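Local coordinates for uncharacterized protein (Thermus thermophilus HB8, PDB 4WVA) that hydrolyses mannosylglycerate, a solute made under osmotic stress, to mannose and glycerate, and probably also cleaves glucosylglycerate, at residues A[41-45]-A[413-417]; A[330-334]-A[377-381]. One frame throughout, in Å; residues are numbered along the deposited sequence.

Contact 1. Residues A[41-45]-A[413-417]; sequences LGWTQ and ALALF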
loop_
_atom_site.group_PDB
_atom_site.type_symbol
_atom_site.label_atom_id
_atom_site.label_comp_id
_atom_site.label_asym_id
_atom_site.label_seq_id
_atom_site.Cartn_x
_atom_site.Cartn_y
_atom_site.Cartn_z
ATOM N N LEU A 41 12.160 -18.158 -19.881
ATOM C CA LEU A 41 12.014 -18.942 -18.644
ATOM C C LEU A 41 12.135 -20.441 -18.901
ATOM O O LEU A 41 12.734 -21.172 -18.090
ATOM C CB LEU A 41 10.686 -18.622 -17.957
ATOM C CG LEU A 41 10.537 -17.195 -17.413
ATOM C CD1 LEU A 41 9.121 -16.929 -16.896
ATOM C CD2 LEU A 41 11.576 -16.920 -16.336
ATOM N N GLY A 42 11.595 -20.902 -20.029
ATOM C CA GLY A 42 11.737 -22.295 -20.419
ATOM C C GLY A 42 13.181 -22.668 -20.702
ATOM O O GLY A 42 13.646 -23.727 -20.286
ATOM N N TRP A 43 13.904 -21.787 -21.407
ATOM C CA TRP A 43 15.294 -22.059 -21.739
ATOM C C TRP A 43 16.200 -22.208 -20.503
ATOM O O TRP A 43 17.252 -22.863 -20.576
ATOM C CB TRP A 43 15.860 -20.992 -22.690
ATOM C CG TRP A 43 15.367 -21.120 -24.102
ATOM C CD1 TRP A 43 14.634 -20.201 -24.802
ATOM C CD2 TRP A 43 15.577 -22.219 -24.993
ATOM N NE1 TRP A 43 14.363 -20.670 -26.071
ATOM C CE2 TRP A 43 14.942 -21.900 -26.215
ATOM C CE3 TRP A 43 16.259 -23.439 -24.887
ATOM C CZ2 TRP A 43 14.969 -22.749 -27.319
ATOM C CZ3 TRP A 43 16.271 -24.281 -25.980
ATOM C CH2 TRP A 43 15.644 -23.933 -27.179
ATOM N N THR A 44 15.797 -21.642 -19.365
ATOM C CA THR A 44 16.598 -21.794 -18.125
ATOM C C THR A 44 16.720 -23.270 -17.730
ATOM O O THR A 44 17.601 -23.632 -16.936
ATOM C CB THR A 44 16.019 -21.041 -16.897
ATOM O OG1 THR A 44 14.769 -21.618 -16.505
ATOM C CG2 THR A 44 15.841 -19.564 -17.164
ATOM N N GLN A 45 15.818 -24.105 -18.241
ATOM C CA GLN A 45 15.815 -25.538 -17.949
ATOM C C GLN A 45 16.697 -26.326 -18.918
ATOM O O GLN A 45 16.827 -27.547 -18.777
ATOM C CB GLN A 45 14.388 -26.075 -18.010
ATOM C CG GLN A 45 13.456 -25.459 -17.001
ATOM C CD GLN A 45 14.011 -25.573 -15.605
ATOM O OE1 GLN A 45 14.062 -26.675 -15.028
ATOM N NE2 GLN A 45 14.430 -24.445 -15.049
ATOM N N ALA A 413 7.560 -23.885 -22.833
ATOM C CA ALA A 413 8.456 -23.197 -21.941
ATOM C C ALA A 413 7.974 -23.195 -20.506
ATOM O O ALA A 413 8.746 -23.409 -19.575
ATOM C CB ALA A 413 8.665 -21.756 -22.404
ATOM N N LEU A 414 6.698 -22.904 -20.332
ATOM C CA LEU A 414 6.161 -22.782 -18.986
ATOM C C LEU A 414 5.899 -24.154 -18.365
ATOM O O LEU A 414 6.026 -24.293 -17.164
ATOM C CB LEU A 414 4.928 -21.872 -18.972
ATOM C CG LEU A 414 5.254 -20.395 -19.235
ATOM C CD1 LEU A 414 3.990 -19.559 -19.394
ATOM C CD2 LEU A 414 6.115 -19.808 -18.126
ATOM N N ALA A 415 5.630 -25.180 -19.171
ATOM C CA ALA A 415 5.648 -26.561 -18.648
ATOM C C ALA A 415 6.988 -26.855 -17.979
ATOM O O ALA A 415 7.032 -27.392 -16.877
ATOM C CB ALA A 415 5.396 -27.567 -19.766
ATOM N N LEU A 416 8.082 -26.492 -18.651
ATOM C CA LEU A 416 9.432 -26.682 -18.135
ATOM C C LEU A 416 9.700 -25.836 -16.896
ATOM O O LEU A 416 10.226 -26.323 -15.903
ATOM C CB LEU A 416 10.455 -26.353 -19.232
ATOM C CG LEU A 416 10.619 -27.415 -20.299
ATOM C CD1 LEU A 416 11.258 -26.823 -21.544
ATOM C CD2 LEU A 416 11.477 -28.547 -19.742
ATOM N N PHE A 417 9.350 -24.556 -16.953
ATOM C CA PHE A 417 9.591 -23.680 -15.830
ATOM C C PHE A 417 8.781 -24.086 -14.588
ATOM O O PHE A 417 9.321 -24.116 -13.464
ATOM C CB PHE A 417 9.336 -22.208 -16.204
ATOM C CG PHE A 417 9.856 -21.250 -15.184
ATOM C CD1 PHE A 417 11.221 -21.105 -15.003
ATOM C CD2 PHE A 417 8.988 -20.523 -14.386
ATOM C CE1 PHE A 417 11.711 -20.235 -14.062
ATOM C CE2 PHE A 417 9.479 -19.654 -13.424
ATOM C CZ PHE A 417 10.839 -19.515 -13.271
#
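Two helices can come into backbone contact where one of them presents a glycine to the other, and here the later part of helix 33-43 meets helix 409-418 in this way. The CA atoms of Gly-42 and Ala-413 are 3.7 Å apart, and Gly-42 CA lies 3.3 Å from Ala-413 O; a beta carbon on Gly-42 would collide with Ala-413 CB. In this (alpha/alpha)6-barrel protein, the contact joins a helix from early in the chain to the last one, consistent with closure of the helical ring. Leu-41 points toward helix 409-418 and forms a CH-pi contact, its CB 4.1 Å from the centroid of the Phe-417 ring, over one face. Thr-44 OG1 lies at the edge of that ring and donates to Leu-41 O (2.6 Å), while Gln-45 NE2 donates to Thr-44 OG1 (3.2 Å). Gln-45 CG packs 3.8 Å from Leu-416 CB; Arg-5 of helix 4-15 hydrogen-bonds to both Gln-45 OE1 and Leu-416 O.

Contact 2. Residues A[330-334]-A[377-381]; sequences ARYLL and RLKAD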
loop_
_atom_site.group_PDB
_atom_site.type_symbol
_atom_site.label_atom_id
_atom_site.label_comp_id
_atom_site.label_asym_id
_atom_site.label_seq_id
_atom_site.Cartn_x
_atom_site.Cartn_y
_atom_site.Cartn_z
ATOM N N ALA A 330 -16.607 -24.227 -15.811
ATOM C CA ALA A 330 -15.597 -24.804 -16.700
ATOM C C ALA A 330 -14.786 -25.850 -15.955
ATOM O O ALA A 330 -14.351 -25.612 -14.831
ATOM C CB ALA A 330 -14.680 -23.710 -17.221
ATOM N N ARG A 331 -14.530 -26.991 -16.590
ATOM C CA ARG A 331 -13.677 -28.013 -15.989
ATOM C C ARG A 331 -12.263 -27.507 -15.732
ATOM O O ARG A 331 -11.673 -27.801 -14.699
ATOM C CB ARG A 331 -13.619 -29.277 -16.861
ATOM C CG ARG A 331 -12.503 -30.276 -16.517
ATOM C CD ARG A 331 -12.461 -30.799 -15.074
ATOM N NE ARG A 331 -11.237 -31.580 -14.804
ATOM C CZ ARG A 331 -10.077 -31.098 -14.335
ATOM N NH1 ARG A 331 -9.920 -29.800 -14.021
ATOM N NH2 ARG A 331 -9.055 -31.935 -14.148
ATOM N N TYR A 332 -11.725 -26.756 -16.685
ATOM C CA TYR A 332 -10.333 -26.315 -16.635
ATOM C C TYR A 332 -10.272 -24.817 -16.400
ATOM O O TYR A 332 -10.884 -24.060 -17.138
ATOM C CB TYR A 332 -9.611 -26.646 -17.945
ATOM C CG TYR A 332 -9.486 -28.130 -18.181
ATOM C CD1 TYR A 332 -10.310 -28.768 -19.091
ATOM C CD2 TYR A 332 -8.585 -28.891 -17.460
ATOM C CE1 TYR A 332 -10.219 -30.127 -19.301
ATOM C CE2 TYR A 332 -8.491 -30.264 -17.656
ATOM C CZ TYR A 332 -9.319 -30.873 -18.585
ATOM O OH TYR A 332 -9.239 -32.247 -18.810
ATOM N N LEU A 333 -9.560 -24.413 -15.351
ATOM C CA LEU A 333 -9.244 -23.013 -15.127
ATOM C C LEU A 333 -7.976 -22.701 -15.894
ATOM O O LEU A 333 -7.183 -23.608 -16.156
ATOM C CB LEU A 333 -9.015 -22.728 -13.642
ATOM C CG LEU A 333 -10.243 -22.792 -12.718
ATOM C CD1 LEU A 333 -9.812 -22.459 -11.303
ATOM C CD2 LEU A 333 -11.342 -21.850 -13.187
ATOM N N LEU A 334 -7.749 -21.448 -16.292
ATOM C CA LEU A 334 -8.630 -20.298 -16.131
ATOM C C LEU A 334 -9.126 -19.892 -17.519
ATOM O O LEU A 334 -8.332 -19.534 -18.378
ATOM C CB LEU A 334 -7.829 -19.146 -15.549
ATOM C CG LEU A 334 -8.571 -17.864 -15.199
ATOM C CD1 LEU A 334 -9.490 -18.060 -14.015
ATOM C CD2 LEU A 334 -7.548 -16.765 -14.900
ATOM N N ARG A 377 -4.355 -25.507 -8.230
ATOM C CA ARG A 377 -5.369 -25.875 -9.213
ATOM C C ARG A 377 -5.038 -25.339 -10.608
ATOM O O ARG A 377 -5.200 -26.040 -11.598
ATOM C CB ARG A 377 -6.736 -25.376 -8.717
ATOM C CG ARG A 377 -7.874 -25.481 -9.694
ATOM C CD ARG A 377 -8.204 -26.889 -10.110
ATOM N NE ARG A 377 -9.154 -26.909 -11.221
ATOM C CZ ARG A 377 -10.425 -26.527 -11.146
ATOM N NH1 ARG A 377 -10.954 -26.070 -9.997
ATOM N NH2 ARG A 377 -11.176 -26.597 -12.234
ATOM N N LEU A 378 -4.596 -24.081 -10.687
ATOM C CA LEU A 378 -4.213 -23.470 -11.954
ATOM C C LEU A 378 -3.019 -24.180 -12.583
ATOM O O LEU A 378 -2.972 -24.411 -13.796
ATOM C CB LEU A 378 -3.879 -21.973 -11.751
ATOM C CG LEU A 378 -5.099 -21.120 -11.429
ATOM C CD1 LEU A 378 -4.727 -19.823 -10.752
ATOM C CD2 LEU A 378 -5.875 -20.870 -12.702
ATOM N N LYS A 379 -2.035 -24.522 -11.759
ATOM C CA LYS A 379 -0.926 -25.363 -12.226
ATOM C C LYS A 379 -1.382 -26.743 -12.691
ATOM O O LYS A 379 -1.038 -27.194 -13.784
ATOM C CB LYS A 379 0.105 -25.525 -11.127
ATOM C CG LYS A 379 1.328 -26.318 -11.559
ATOM C CD LYS A 379 2.329 -26.451 -10.436
ATOM C CE LYS A 379 3.478 -27.352 -10.882
ATOM N NZ LYS A 379 4.467 -27.555 -9.794
ATOM N N ALA A 380 -2.131 -27.430 -11.847
ATOM C CA ALA A 380 -2.582 -28.776 -12.193
ATOM C C ALA A 380 -3.384 -28.783 -13.501
ATOM O O ALA A 380 -3.180 -29.640 -14.357
ATOM C CB ALA A 380 -3.409 -29.347 -11.057
ATOM N N ASP A 381 -4.300 -27.834 -13.664
ATOM C CA ASP A 381 -5.068 -27.763 -14.901
ATOM C C ASP A 381 -4.169 -27.497 -16.115
ATOM O O ASP A 381 -4.303 -28.147 -17.152
ATOM C CB ASP A 381 -6.176 -26.717 -14.798
ATOM C CG ASP A 381 -7.356 -27.204 -13.972
ATOM O OD1 ASP A 381 -7.341 -28.383 -13.518
ATOM O OD2 ASP A 381 -8.294 -26.405 -13.748
HETATM O O HOH W 1 -13.808 -26.803 -12.426
HETATM O O HOH W 2 -6.352 -30.960 -13.392
#
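A single buried carboxylate can tie a loop to a helix when its two oxygens divide the work, as Asp-381 illustrates. Its OD2 accepts a hydrogen bond from the backbone N of Leu-333 (2.9 Å) and forms a salt bridge with Arg-377 NE (2.7 Å), one turn earlier in the same helix. Its OD1 pairs with Arg-331 NH1 in a second salt bridge of 3.0 Å. The two arginines bring Arg-331 NH1 and Arg-377 NH2 within 3.9 Å of each other, a closeness the shared carboxylate offsets. Arg-377 reaches the loop backbone as well, its NH2 donating to Arg-331 O (2.8 Å). Water 1 links Arg-377 NH2 (2.6 Å) to Ala-330 O (2.7 Å), and water 2 joins Arg-331 NH2 (3.0 Å) to Asp-381 OD1 (2.8 Å).

Beyond this network, Leu-333 points toward the helix, with its CG over one face of the Arg-377 guanidinium and its CB 3.8 Å from Leu-378 CD2. A cis peptide bond precedes Leu-334, whose CB also packs against Leu-378 CD2, at 3.9 Å. The irregular segment 330-334, which follows helix 313-327, is thus held against helix 372-389, while Leu-334 and Leu-378 both continue onto Asn-359 of helix 356-368, and Tyr-332 forms a backbone hydrogen bond with Pro-397, just beyond strand 394-395.

Along the chain the order is 41-45, 330-334, 377-381 and 413-417, so contact 1 spans nearly the whole sequence and contact 2 is a more local closure within that span. Their centres lie 19 Å apart and their nearest atoms about 7 Å, without touching. Helix 356-368 is the element both pack against: contact 1 meets Ile-356, Asn-357 and Trp-360, contact 2 Asn-359, Ala-363 and Phe-366. Trp-350, which probably binds substrate, precedes this helix; the side chain of Trp-350 is about 10 Å from that of Leu-414 and about 9 Å from that of Leu-334. The two contacts thus lie on different parts of the helical framework, each near the same probable substrate-binding residue.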